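Local coordinates for conserved domain protein (Porphyromonas gingivalis, PDB 3PNN), which is probably a glycosyltransferase of alpha/beta/alpha Rossmann-like fold that forms glycosidic linkages from a sugar donor, at residues A12-G16 with F59-F63; G29-D33 with P299-F303; T34-V40 with I67-Y71; L51-H57 with V77-E83; D125-G131 with T269-F274. All coordinates share one frame; numbering follows the deposited sequence.

Interaction 1 (A12-G16 with F59-F63)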
# COMPACT_ATOMS: atom_id res chain seq x y z
N ALA A 12 2.33 4.61 6.59
CA ALA A 12 2.46 4.25 8.00
C ALA A 12 1.59 5.10 8.92
O ALA A 12 1.76 5.10 10.15
CB ALA A 12 3.93 4.33 8.42
N ALA A 13 0.63 5.80 8.35
CA ALA A 13 -0.12 6.80 9.10
C ALA A 13 -1.10 6.14 10.07
O ALA A 13 -1.56 6.76 11.02
CB ALA A 13 -0.83 7.74 8.16
N GLY A 14 -1.39 4.86 9.83
CA GLY A 14 -2.32 4.11 10.66
C GLY A 14 -1.69 3.38 11.84
O GLY A 14 -2.38 2.64 12.55
N MSE A 15 -0.39 3.59 12.06
CA MSE A 15 0.36 2.85 13.09
C MSE A 15 0.22 3.34 14.51
O MSE A 15 0.76 2.72 15.43
CB MSE A 15 1.85 2.84 12.79
CG MSE A 15 2.19 2.76 11.35
SE MSE A 15 3.50 1.41 11.15
CE MSE A 15 2.21 -0.05 11.49
N GLY A 16 -0.46 4.47 14.70
CA GLY A 16 -0.61 5.01 16.03
C GLY A 16 -1.85 4.46 16.72
O GLY A 16 -2.78 3.98 16.06
N PHE A 59 2.24 10.19 17.01
CA PHE A 59 3.12 9.08 17.39
C PHE A 59 4.54 9.25 16.83
O PHE A 59 5.28 8.28 16.69
CB PHE A 59 2.52 7.71 17.03
CG PHE A 59 2.22 7.51 15.56
CD1 PHE A 59 3.13 6.86 14.75
CD2 PHE A 59 1.02 7.91 15.02
CE1 PHE A 59 2.85 6.63 13.40
CE2 PHE A 59 0.73 7.71 13.67
CZ PHE A 59 1.65 7.06 12.86
N GLU A 60 4.91 10.49 16.53
CA GLU A 60 6.20 10.75 15.92
C GLU A 60 7.34 10.38 16.87
O GLU A 60 8.33 9.77 16.45
CB GLU A 60 6.30 12.22 15.52
CG GLU A 60 7.66 12.66 15.07
CD GLU A 60 7.73 14.16 14.84
OE1 GLU A 60 6.73 14.86 15.13
OE2 GLU A 60 8.78 14.64 14.36
N LYS A 61 7.22 10.75 18.13
CA LYS A 61 8.31 10.49 19.08
C LYS A 61 8.68 9.01 19.12
O LYS A 61 9.85 8.63 19.01
CB LYS A 61 7.98 11.00 20.49
CG LYS A 61 9.13 10.82 21.47
CD LYS A 61 8.74 11.27 22.87
CE LYS A 61 9.84 10.97 23.88
NZ LYS A 61 9.48 11.44 25.26
N GLU A 62 7.67 8.15 19.28
CA GLU A 62 7.96 6.72 19.36
C GLU A 62 8.36 6.16 18.01
O GLU A 62 9.15 5.22 17.94
CB GLU A 62 6.77 5.96 19.97
CG GLU A 62 6.48 6.44 21.39
CD GLU A 62 5.58 5.51 22.19
OE1 GLU A 62 4.72 4.83 21.60
OE2 GLU A 62 5.71 5.48 23.44
N PHE A 63 7.81 6.72 16.94
CA PHE A 63 8.21 6.25 15.61
C PHE A 63 9.71 6.47 15.43
O PHE A 63 10.43 5.60 14.96
CB PHE A 63 7.42 6.95 14.49
CG PHE A 63 7.45 6.19 13.18
CD1 PHE A 63 6.46 5.26 12.89
CD2 PHE A 63 8.47 6.41 12.25
CE1 PHE A 63 6.48 4.55 11.69
CE2 PHE A 63 8.50 5.70 11.05
CZ PHE A 63 7.50 4.78 10.77
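G16 and M15 meet the phenyl ring of F59 where the glycine-rich loop after strand 7-11 passes the start of helix 60-71. The sequence and position of this loop, in an alpha/beta/alpha Rossmann-like domain, resemble the nucleotide-binding loop of sugar nucleotidyltransferases, so a role in substrate binding is plausible. A12 to M15 make a type I beta turn, K23 NZ donates a hydrogen bond to G14 O, and F59 stands at the N-cap position of the helix.

G16 CA sits over one face of F59, 3.9 Å from the ring centroid and 26° off the normal, a CH-pi contact. On that same face the carbonyl carbon of M15 lies above the ring centre. F59 CG is set between its backbone N and carbonyl carbon (chi1 60°), which directs the ring toward the M15-G16 backbone. At the ring's edge, near its plane, A13 O is 3.6 Å from F59 CE2.

Apolar contacts complete the interface. M15 CB touches F59 CE1 at 4.0 Å. F63, one helical turn further on, packs edge-to-face with F53 and also touches L79 and I55, so the helix is seated on the sheet beneath. Against the loop, F63 CE1 meets A12 CB at 4.2 Å, while the selenium of M15 comes up at the edge of the F63 ring, 4.4 Å from CE1.

Interaction 2 (G29-D33 with P299-F303)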
# COMPACT_ATOMS: atom_id res chain seq x y z
N GLY A 29 8.87 -12.14 12.96
CA GLY A 29 9.87 -13.02 12.36
C GLY A 29 10.68 -13.75 13.42
O GLY A 29 10.61 -13.40 14.60
N PRO A 30 11.46 -14.76 13.01
CA PRO A 30 12.19 -15.59 13.99
C PRO A 30 13.24 -14.82 14.80
O PRO A 30 13.58 -15.24 15.91
CB PRO A 30 12.84 -16.68 13.12
CG PRO A 30 12.79 -16.16 11.71
CD PRO A 30 11.57 -15.27 11.63
N GLY A 31 13.72 -13.70 14.28
CA GLY A 31 14.68 -12.87 14.99
C GLY A 31 14.03 -11.67 15.67
O GLY A 31 14.72 -10.81 16.22
N GLY A 32 12.71 -11.62 15.64
CA GLY A 32 11.99 -10.54 16.28
C GLY A 32 11.77 -9.33 15.38
O GLY A 32 11.41 -8.26 15.87
N ASP A 33 11.99 -9.49 14.08
CA ASP A 33 11.73 -8.39 13.14
C ASP A 33 10.25 -8.29 12.76
O ASP A 33 9.53 -9.29 12.76
CB ASP A 33 12.61 -8.55 11.89
CG ASP A 33 14.10 -8.59 12.24
OD1 ASP A 33 14.67 -7.51 12.53
OD2 ASP A 33 14.70 -9.69 12.22
N PRO A 299 18.22 -13.51 6.62
CA PRO A 299 18.97 -13.86 7.83
C PRO A 299 18.03 -13.91 9.03
O PRO A 299 16.94 -13.33 8.99
CB PRO A 299 19.93 -12.68 7.97
CG PRO A 299 19.19 -11.54 7.38
CD PRO A 299 18.49 -12.13 6.18
N THR A 300 18.44 -14.60 10.09
CA THR A 300 17.57 -14.67 11.27
C THR A 300 17.22 -13.29 11.84
O THR A 300 16.08 -13.03 12.21
CB THR A 300 18.17 -15.53 12.39
OG1 THR A 300 18.30 -16.87 11.92
CG2 THR A 300 17.24 -15.53 13.62
N LYS A 301 18.21 -12.40 11.89
CA LYS A 301 17.96 -11.03 12.34
C LYS A 301 18.24 -10.07 11.19
O LYS A 301 19.33 -10.06 10.63
CB LYS A 301 18.86 -10.67 13.53
CG LYS A 301 18.52 -11.43 14.80
CD LYS A 301 19.38 -10.97 15.97
CE LYS A 301 19.11 -11.83 17.19
NZ LYS A 301 19.19 -13.29 16.85
N LEU A 302 17.25 -9.26 10.86
CA LEU A 302 17.36 -8.32 9.75
C LEU A 302 18.05 -7.02 10.16
O LEU A 302 19.00 -6.58 9.52
CB LEU A 302 15.97 -7.98 9.21
CG LEU A 302 15.03 -9.09 8.72
CD1 LEU A 302 13.73 -8.48 8.22
CD2 LEU A 302 15.69 -9.91 7.63
N PHE A 303 17.55 -6.41 11.24
CA PHE A 303 18.06 -5.14 11.73
C PHE A 303 18.34 -5.20 13.23
O PHE A 303 19.08 -4.38 13.78
CB PHE A 303 17.07 -4.01 11.43
CG PHE A 303 16.79 -3.84 9.96
CD1 PHE A 303 17.71 -3.21 9.13
CD2 PHE A 303 15.62 -4.33 9.41
CE1 PHE A 303 17.46 -3.06 7.78
CE2 PHE A 303 15.36 -4.18 8.05
CZ PHE A 303 16.28 -3.55 7.24
OXT PHE A 303 17.83 -6.09 13.94
O HOH W 1 16.86 -8.51 14.55
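D33 holds the C-terminal tail L302-F303 through its carboxylate. It stands just past the type I beta turn G29 to G32, so the chain's last residues are tied to the loop that leads into helix 35-46 of the Rossmann-like domain.

The conformation of D33 decides the contact. CG lies beside its backbone N and opposite its carbonyl carbon (chi1 -58°), which points the carboxylate at two successive backbone amides. L302 N donates to D33 OD2 over 2.9 Å; the bond is nearly straight at the hydrogen, yet the donor arrives from above the carboxylate plane, 42° out of it. F303 N reaches D33 OD1 at 3.3 Å, a weak bond. Each oxygen is thus engaged by a different amide.

T300 puts its methyl CG2 opposite the backbone N, and this methyl rests 3.9 Å from G31 CA. Closer still is the backbone itself, with T300 O 3.1 Å from G31 CA in a CA-H...O contact. K301 runs extended as far as CE and bends only at its last torsion; its CG passes 4.1 Å from G31 O. Outside the contact, L302 packs on Y38 of helix 35-46 and F303 meets Y71 edge-to-face. The terminal carboxylate stands near the acid: D33 OD1 and F303 OXT are 3.7 Å apart, and water 1 donates to both, probably easing the repulsion.

Interaction 3 (T34-V40 with I67-Y71)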
# COMPACT_ATOMS: atom_id res chain seq x y z
N THR A 34 9.81 -7.07 12.44
CA THR A 34 8.42 -6.81 12.06
C THR A 34 8.20 -7.03 10.57
O THR A 34 9.14 -7.11 9.79
CB THR A 34 8.05 -5.35 12.35
OG1 THR A 34 8.82 -4.49 11.50
CG2 THR A 34 8.36 -5.00 13.82
N ILE A 35 6.94 -7.09 10.15
CA ILE A 35 6.64 -7.20 8.72
C ILE A 35 7.26 -6.03 7.95
O ILE A 35 7.83 -6.22 6.88
CB ILE A 35 5.14 -7.28 8.47
CG1 ILE A 35 4.64 -8.67 8.87
CG2 ILE A 35 4.83 -7.02 6.99
CD1 ILE A 35 3.16 -8.82 8.84
N MSE A 36 7.14 -4.83 8.51
CA MSE A 36 7.74 -3.65 7.88
C MSE A 36 9.24 -3.85 7.63
O MSE A 36 9.76 -3.46 6.58
CB MSE A 36 7.51 -2.39 8.72
CG MSE A 36 8.27 -1.18 8.18
SE MSE A 36 8.25 0.28 9.46
CE MSE A 36 6.33 0.53 9.47
N ASP A 37 9.92 -4.46 8.59
CA ASP A 37 11.34 -4.77 8.47
C ASP A 37 11.65 -5.64 7.25
O ASP A 37 12.63 -5.40 6.54
CB ASP A 37 11.87 -5.49 9.71
CG ASP A 37 11.96 -4.58 10.95
OD1 ASP A 37 11.99 -3.34 10.80
OD2 ASP A 37 11.98 -5.13 12.07
N TYR A 38 10.84 -6.68 7.02
CA TYR A 38 11.03 -7.50 5.80
C TYR A 38 10.87 -6.66 4.53
O TYR A 38 11.65 -6.81 3.59
CB TYR A 38 10.08 -8.71 5.80
CG TYR A 38 10.52 -9.71 6.84
CD1 TYR A 38 11.44 -10.71 6.52
CD2 TYR A 38 10.07 -9.61 8.16
CE1 TYR A 38 11.88 -11.61 7.49
CE2 TYR A 38 10.51 -10.51 9.13
CZ TYR A 38 11.42 -11.50 8.79
OH TYR A 38 11.87 -12.38 9.76
N SER A 39 9.91 -5.74 4.52
CA SER A 39 9.72 -4.87 3.34
C SER A 39 10.94 -4.00 3.09
O SER A 39 11.40 -3.88 1.96
CB SER A 39 8.50 -3.98 3.50
OG SER A 39 7.31 -4.76 3.41
N VAL A 40 11.45 -3.38 4.16
CA VAL A 40 12.60 -2.50 4.02
C VAL A 40 13.83 -3.29 3.59
O VAL A 40 14.56 -2.87 2.70
CB VAL A 40 12.88 -1.69 5.32
CG1 VAL A 40 14.19 -0.90 5.19
CG2 VAL A 40 11.69 -0.77 5.61
N ILE A 67 11.39 2.90 15.47
CA ILE A 67 11.41 2.45 14.07
C ILE A 67 12.54 3.07 13.24
O ILE A 67 13.33 2.35 12.62
CB ILE A 67 10.03 2.63 13.40
CG1 ILE A 67 8.99 1.78 14.15
CG2 ILE A 67 10.10 2.28 11.90
CD1 ILE A 67 7.64 1.71 13.49
N LEU A 68 12.65 4.39 13.23
CA LEU A 68 13.70 5.03 12.43
C LEU A 68 15.11 4.59 12.85
O LEU A 68 16.02 4.55 12.02
CB LEU A 68 13.61 6.56 12.47
CG LEU A 68 12.51 7.14 11.59
CD1 LEU A 68 12.78 8.63 11.33
CD2 LEU A 68 12.38 6.37 10.28
N THR A 69 15.29 4.28 14.12
CA THR A 69 16.60 3.87 14.62
C THR A 69 17.03 2.55 13.99
O THR A 69 18.22 2.24 13.92
CB THR A 69 16.59 3.69 16.14
OG1 THR A 69 15.48 2.85 16.51
CG2 THR A 69 16.48 5.03 16.84
N LYS A 70 16.06 1.76 13.54
CA LYS A 70 16.39 0.47 12.91
C LYS A 70 17.02 0.66 11.53
O LYS A 70 17.84 -0.15 11.10
CB LYS A 70 15.15 -0.43 12.80
CG LYS A 70 14.66 -0.99 14.15
CD LYS A 70 13.55 -2.05 13.99
CE LYS A 70 12.23 -1.42 13.55
NZ LYS A 70 11.12 -2.43 13.43
N TYR A 71 16.62 1.73 10.83
CA TYR A 71 17.01 1.92 9.43
C TYR A 71 18.06 3.00 9.20
O TYR A 71 18.72 3.01 8.17
CB TYR A 71 15.78 2.21 8.55
CG TYR A 71 14.60 1.31 8.82
CD1 TYR A 71 14.77 -0.06 8.98
CD2 TYR A 71 13.30 1.83 8.89
CE1 TYR A 71 13.69 -0.90 9.22
CE2 TYR A 71 12.21 1.00 9.14
CZ TYR A 71 12.41 -0.36 9.29
OH TYR A 71 11.34 -1.19 9.56
O HOH W 2 8.60 -1.73 12.19
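The ring of Y71, on helix 60-71, has V40 CG2 of helix 35-46 over one face and I67 O of its own helix over the other. The two helices are neighbours in the Rossmann-like layer and run roughly parallel, with short axes 30° apart. V40 CG2 makes a CH-pi contact, 4.1 Å from the ring centroid. At the edge, near the ring plane, come D37 OD1 and the selenium of M36. The latter is a Met-aromatic contact at 5.3 Å from the centroid; the same atom touches I67 CG2.

The carboxylate of D37 stands almost perpendicular to the ring. Its OD1 accepts from Y71 OH at 2.6 Å, met nearly along the C-O axis, and from K70 NZ at 2.9 Å on the syn side. NZ also makes a weak bond to OD2, closing a salt bridge. Two donors on one buried oxygen would probably keep D37 ionised.

A bend at the third torsion of K70 (chi3 -71°) turns its amino group in toward the acid. D37 itself belongs to a capping box: T34 N donates to D37 OD2, and D37 N to T34 OG1, so the residue that starts the helix also fixes the group receiving K70 and Y71. Beyond this, F53 of the sheet packs against M36 and Y71. Water 2 joins T34 OG1 to K70 NZ, 2.9 Å from each.

Interaction 4 (L51-H57 with V77-E83)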
# COMPACT_ATOMS: atom_id res chain seq x y z
N LEU A 51 13.84 5.79 1.73
CA LEU A 51 12.53 5.53 2.29
C LEU A 51 11.85 6.83 2.71
O LEU A 51 12.48 7.72 3.29
CB LEU A 51 12.64 4.67 3.54
CG LEU A 51 13.53 3.43 3.52
CD1 LEU A 51 13.44 2.75 4.90
CD2 LEU A 51 13.11 2.49 2.40
N VAL A 52 10.56 6.92 2.43
CA VAL A 52 9.74 7.98 2.99
C VAL A 52 8.56 7.32 3.73
O VAL A 52 7.88 6.45 3.16
CB VAL A 52 9.21 8.94 1.89
CG1 VAL A 52 8.22 9.96 2.49
CG2 VAL A 52 10.37 9.65 1.20
N PHE A 53 8.34 7.72 4.98
CA PHE A 53 7.20 7.24 5.76
C PHE A 53 6.22 8.37 5.94
O PHE A 53 6.61 9.45 6.39
CB PHE A 53 7.63 6.76 7.15
CG PHE A 53 8.59 5.59 7.12
CD1 PHE A 53 8.10 4.28 7.08
CD2 PHE A 53 9.96 5.80 7.11
CE1 PHE A 53 8.98 3.19 7.05
CE2 PHE A 53 10.86 4.71 7.07
CZ PHE A 53 10.36 3.41 7.04
N VAL A 54 4.95 8.14 5.62
CA VAL A 54 3.93 9.09 6.09
C VAL A 54 3.39 8.57 7.43
O VAL A 54 2.93 7.43 7.52
CB VAL A 54 2.80 9.31 5.07
CG1 VAL A 54 2.17 7.99 4.64
CG2 VAL A 54 1.75 10.29 5.64
N ILE A 55 3.49 9.40 8.46
CA ILE A 55 2.99 9.07 9.79
C ILE A 55 2.14 10.23 10.28
O ILE A 55 1.77 11.11 9.50
CB ILE A 55 4.15 8.80 10.78
CG1 ILE A 55 5.02 10.05 10.96
CG2 ILE A 55 5.01 7.61 10.33
CD1 ILE A 55 5.90 9.97 12.23
N ARG A 56 1.81 10.25 11.58
CA ARG A 56 1.15 11.42 12.16
C ARG A 56 1.97 11.94 13.34
O ARG A 56 2.72 11.18 13.95
CB ARG A 56 -0.29 11.10 12.56
CG ARG A 56 -1.05 10.45 11.41
CD ARG A 56 -2.56 10.30 11.65
NE ARG A 56 -3.16 9.60 10.50
CZ ARG A 56 -3.98 8.56 10.59
NH1 ARG A 56 -4.37 8.10 11.79
NH2 ARG A 56 -4.43 7.99 9.48
N HIS A 57 1.83 13.22 13.66
CA HIS A 57 2.60 13.80 14.75
C HIS A 57 2.31 13.12 16.09
O HIS A 57 3.19 13.05 16.94
CB HIS A 57 2.33 15.31 14.87
CG HIS A 57 2.94 16.12 13.77
ND1 HIS A 57 4.30 16.30 13.65
CD2 HIS A 57 2.37 16.81 12.75
CE1 HIS A 57 4.54 17.06 12.59
NE2 HIS A 57 3.39 17.38 12.03
N VAL A 77 16.27 7.99 5.18
CA VAL A 77 14.87 7.93 5.61
C VAL A 77 14.33 9.33 5.84
O VAL A 77 15.05 10.20 6.28
CB VAL A 77 14.68 7.12 6.90
CG1 VAL A 77 15.16 5.69 6.71
CG2 VAL A 77 15.41 7.77 8.07
N GLU A 78 13.05 9.54 5.55
CA GLU A 78 12.42 10.83 5.78
C GLU A 78 10.99 10.61 6.26
O GLU A 78 10.32 9.67 5.80
CB GLU A 78 12.43 11.69 4.50
CG GLU A 78 11.54 12.93 4.61
CD GLU A 78 11.88 14.05 3.63
OE1 GLU A 78 12.59 13.80 2.62
OE2 GLU A 78 11.43 15.19 3.87
N LEU A 79 10.53 11.47 7.17
CA LEU A 79 9.14 11.47 7.63
C LEU A 79 8.33 12.60 7.01
O LEU A 79 8.80 13.74 6.91
CB LEU A 79 9.08 11.61 9.15
CG LEU A 79 9.81 10.55 9.96
CD1 LEU A 79 9.65 10.83 11.47
CD2 LEU A 79 9.28 9.16 9.61
N VAL A 80 7.11 12.28 6.57
CA VAL A 80 6.11 13.29 6.25
C VAL A 80 4.88 13.02 7.09
O VAL A 80 4.74 11.93 7.65
CB VAL A 80 5.76 13.35 4.73
CG1 VAL A 80 7.01 13.68 3.92
CG2 VAL A 80 5.10 12.04 4.23
N PHE A 81 4.00 14.01 7.22
CA PHE A 81 2.94 13.93 8.22
C PHE A 81 1.54 14.12 7.65
O PHE A 81 1.26 15.12 6.98
CB PHE A 81 3.19 14.97 9.33
CG PHE A 81 4.49 14.75 10.05
CD1 PHE A 81 4.54 13.92 11.16
CD2 PHE A 81 5.66 15.32 9.57
CE1 PHE A 81 5.75 13.68 11.81
CE2 PHE A 81 6.87 15.10 10.21
CZ PHE A 81 6.91 14.27 11.33
N GLN A 82 0.65 13.18 7.94
CA GLN A 82 -0.74 13.31 7.51
C GLN A 82 -1.56 13.92 8.63
O GLN A 82 -1.74 13.30 9.68
CB GLN A 82 -1.34 11.94 7.15
CG GLN A 82 -2.81 12.03 6.71
CD GLN A 82 -3.50 10.67 6.61
OE1 GLN A 82 -3.23 9.76 7.40
NE2 GLN A 82 -4.42 10.53 5.66
N GLU A 83 -2.04 15.14 8.41
CA GLU A 83 -2.92 15.80 9.38
C GLU A 83 -4.24 16.20 8.73
O GLU A 83 -4.32 16.42 7.52
CB GLU A 83 -2.22 17.01 10.01
CG GLU A 83 -0.85 16.72 10.64
CD GLU A 83 -0.88 15.67 11.76
OE1 GLU A 83 -1.90 15.55 12.47
OE2 GLU A 83 0.14 14.95 11.94
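H57 and F81 both turn CG away from their own carbonyl carbon (chi1 -73° and -61°), and that choice lays one ring flat on the other where the two parallel strands end. The result is an offset stack, centroids 3.9 Å apart and planes tilted by only 6°, with H57 CE1 over the F81 face. H57 is held at its backbone too: its N donates to E83 OE2 at 3.0 Å in a nearly straight bond.

R56 and Q82 extend alongside each other. Side-on, R56 NE (3.1 Å) and NH2 (3.0 Å) grip the single atom Q82 OE1. The oxygen lies in the guanidinium plane, but both nitrogens reach it from one face of the amide, whose plane is turned well away from the guanidinium. H105 takes up Q82 NE2, fixing the amide's rotation.

Behind these ends, F53 N and I55 N donate to E78 O and V80 O, and F53 O and I55 O accept from V80 N and Q82 N, the regular parallel ladder. I55 CD1 packs on F81 CE1 at 3.7 Å; V54 CB meets V80 CG2 at 3.7 Å on the other face. This is a beta-alpha-beta unit, strand 50-55, helix 60-71, strand 77-81: the helix covers F53, I55, L79 and F81, strand 7-11 pairs along the other edge of strand 50-55, and helix 35-46 packs on L51 and F53.

Interaction 5 (D125-G131 with T269-F274)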
# COMPACT_ATOMS: atom_id res chain seq x y z
N ASP A 125 1.91 -5.31 5.53
CA ASP A 125 1.71 -6.45 4.62
C ASP A 125 3.05 -6.97 4.13
O ASP A 125 3.98 -6.19 3.89
CB ASP A 125 0.85 -6.06 3.41
CG ASP A 125 -0.61 -5.89 3.77
OD1 ASP A 125 -1.33 -6.90 3.89
OD2 ASP A 125 -1.04 -4.75 3.97
N PHE A 126 3.15 -8.29 3.98
CA PHE A 126 4.34 -8.93 3.44
C PHE A 126 4.17 -9.17 1.94
O PHE A 126 3.30 -9.95 1.52
CB PHE A 126 4.66 -10.24 4.19
CG PHE A 126 5.91 -10.93 3.72
CD1 PHE A 126 7.12 -10.76 4.39
CD2 PHE A 126 5.87 -11.79 2.62
CE1 PHE A 126 8.28 -11.42 3.97
CE2 PHE A 126 7.03 -12.45 2.18
CZ PHE A 126 8.23 -12.26 2.85
N TYR A 127 4.98 -8.49 1.14
CA TYR A 127 4.83 -8.52 -0.32
C TYR A 127 5.72 -9.56 -1.02
O TYR A 127 5.39 -10.03 -2.11
CB TYR A 127 5.10 -7.13 -0.87
CG TYR A 127 4.03 -6.13 -0.48
CD1 TYR A 127 2.83 -6.06 -1.19
CD2 TYR A 127 4.20 -5.29 0.62
CE1 TYR A 127 1.84 -5.16 -0.83
CE2 TYR A 127 3.21 -4.38 0.99
CZ TYR A 127 2.03 -4.31 0.24
OH TYR A 127 1.04 -3.42 0.59
N GLY A 128 6.84 -9.91 -0.39
CA GLY A 128 7.77 -10.87 -0.96
C GLY A 128 8.83 -10.23 -1.84
O GLY A 128 8.59 -9.23 -2.50
N ARG A 129 10.02 -10.82 -1.85
CA ARG A 129 11.17 -10.20 -2.52
C ARG A 129 10.93 -9.88 -3.98
O ARG A 129 11.30 -8.79 -4.44
CB ARG A 129 12.39 -11.10 -2.39
CG ARG A 129 13.65 -10.47 -2.96
CD ARG A 129 14.85 -11.34 -2.57
NE ARG A 129 16.10 -10.80 -3.10
CZ ARG A 129 17.27 -11.44 -3.04
NH1 ARG A 129 17.32 -12.65 -2.49
NH2 ARG A 129 18.36 -10.88 -3.54
N ASN A 130 10.34 -10.80 -4.74
CA ASN A 130 10.15 -10.55 -6.17
C ASN A 130 9.18 -9.41 -6.49
O ASN A 130 9.25 -8.81 -7.57
CB ASN A 130 9.76 -11.83 -6.91
CG ASN A 130 9.84 -11.67 -8.40
OD1 ASN A 130 10.93 -11.57 -8.97
ND2 ASN A 130 8.69 -11.63 -9.04
N GLY A 131 8.27 -9.11 -5.56
CA GLY A 131 7.40 -7.95 -5.68
C GLY A 131 8.23 -6.68 -5.76
O GLY A 131 8.05 -5.85 -6.65
N THR A 269 4.01 -10.71 -10.39
CA THR A 269 5.14 -11.23 -9.60
C THR A 269 4.97 -12.70 -9.26
O THR A 269 3.85 -13.21 -9.21
CB THR A 269 5.32 -10.42 -8.28
OG1 THR A 269 6.44 -10.94 -7.56
CG2 THR A 269 4.07 -10.52 -7.41
N THR A 270 6.09 -13.40 -9.05
CA THR A 270 6.06 -14.76 -8.50
C THR A 270 6.01 -14.74 -6.97
O THR A 270 5.86 -15.79 -6.34
CB THR A 270 7.30 -15.57 -8.94
OG1 THR A 270 8.49 -14.82 -8.66
CG2 THR A 270 7.23 -15.90 -10.44
N ALA A 271 6.16 -13.57 -6.37
CA ALA A 271 6.09 -13.47 -4.92
C ALA A 271 4.69 -13.82 -4.43
O ALA A 271 3.70 -13.66 -5.15
CB ALA A 271 6.48 -12.04 -4.44
N ARG A 272 4.60 -14.27 -3.19
CA ARG A 272 3.32 -14.51 -2.55
C ARG A 272 3.13 -13.60 -1.33
O ARG A 272 4.00 -13.53 -0.46
CB ARG A 272 3.23 -15.98 -2.12
CG ARG A 272 3.25 -16.94 -3.30
CD ARG A 272 1.85 -17.14 -3.83
NE ARG A 272 1.04 -17.79 -2.79
CZ ARG A 272 0.81 -19.10 -2.73
NH1 ARG A 272 0.08 -19.60 -1.74
NH2 ARG A 272 1.30 -19.91 -3.66
N TRP A 273 1.98 -12.93 -1.27
CA TRP A 273 1.62 -12.05 -0.18
C TRP A 273 1.25 -12.85 1.06
O TRP A 273 0.68 -13.94 0.97
CB TRP A 273 0.41 -11.19 -0.58
CG TRP A 273 -0.26 -10.49 0.59
CD1 TRP A 273 -0.01 -9.23 1.04
CD2 TRP A 273 -1.31 -11.01 1.42
NE1 TRP A 273 -0.82 -8.94 2.13
CE2 TRP A 273 -1.62 -10.02 2.38
CE3 TRP A 273 -1.99 -12.23 1.46
CZ2 TRP A 273 -2.60 -10.21 3.35
CZ3 TRP A 273 -2.96 -12.42 2.43
CH2 TRP A 273 -3.25 -11.41 3.37
N PHE A 274 1.59 -12.32 2.23
CA PHE A 274 0.84 -12.71 3.42
C PHE A 274 0.71 -11.58 4.44
O PHE A 274 1.41 -10.58 4.37
CB PHE A 274 1.34 -14.00 4.06
CG PHE A 274 2.81 -14.08 4.20
CD1 PHE A 274 3.44 -13.57 5.32
CD2 PHE A 274 3.57 -14.72 3.22
CE1 PHE A 274 4.83 -13.67 5.48
CE2 PHE A 274 4.95 -14.83 3.37
CZ PHE A 274 5.58 -14.30 4.49
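F126 and F274 overlap in an offset stack as their side chains leave the backbones in a like direction, centroids 4.0 Å apart and ring planes 11° from parallel. Their closest carbons are modelled too tightly to be trusted in detail. F126 sends CG opposite its backbone N (chi1 -178°), whereas F274 carries CG between N and the carbonyl carbon (chi1 46°); these different torsions bring the rings face to face. Beneath them the two residues form a single antiparallel hydrogen-bonded pair: F126 N donates to F274 O at 2.9 Å, and F274 N returns a bond to F126 O at 3.0 Å.

W273 turns the other way, toward D125. The indole NE1 donates to D125 OD1 at 2.7 Å on the anti side of the carboxylate, though well out of the carboxylate plane, and the oxygen lies in the ring plane. The carboxylate is also bound by N122 and by a glycerol, probably from the crystallisation liquor; such a molecule often marks a pocket, so this may be part of the substrate site.

Further along, A271 CB nestles 3.3 Å from Y127 O and 3.9 Å from G128 CA. T269 OG1 accepts from A271 N at 2.9 Å, an ST turn that shapes the loop here.

The contact thus joins the residues leading into helix 129-140, and its first turn, to the loop after strand 263-268. Helix 282-294 backs F126 and F274 through L289, helix 35-46 touches F126 through Y38, and W273 rests on Y154 of strand 148-155.

Interactions 1 and 4 are closest, with centres 8 Å apart: A13 O lies 3.0 Å from R56 CZ, so the glycine-rich loop rests on the R56-Q82 pair. Interaction 3 joins interaction 1 through M15 SE and M36 CE, 3.4 Å apart, and shares helix 60-71 with it; F53 of interaction 4 packs against interaction 3. Interaction 2 adds the C-terminus to interaction 3, with F303 CE2 3.4 Å from D37 O. Interaction 3 also meets interaction 5, I35 CG2 lying 3.3 Å from D125 O. Interactions 4 and 5 stand about 24 Å apart between centres. Glycerol, probably from the crystallisation liquor, is bound at R56 and at D125, and may mark pockets there.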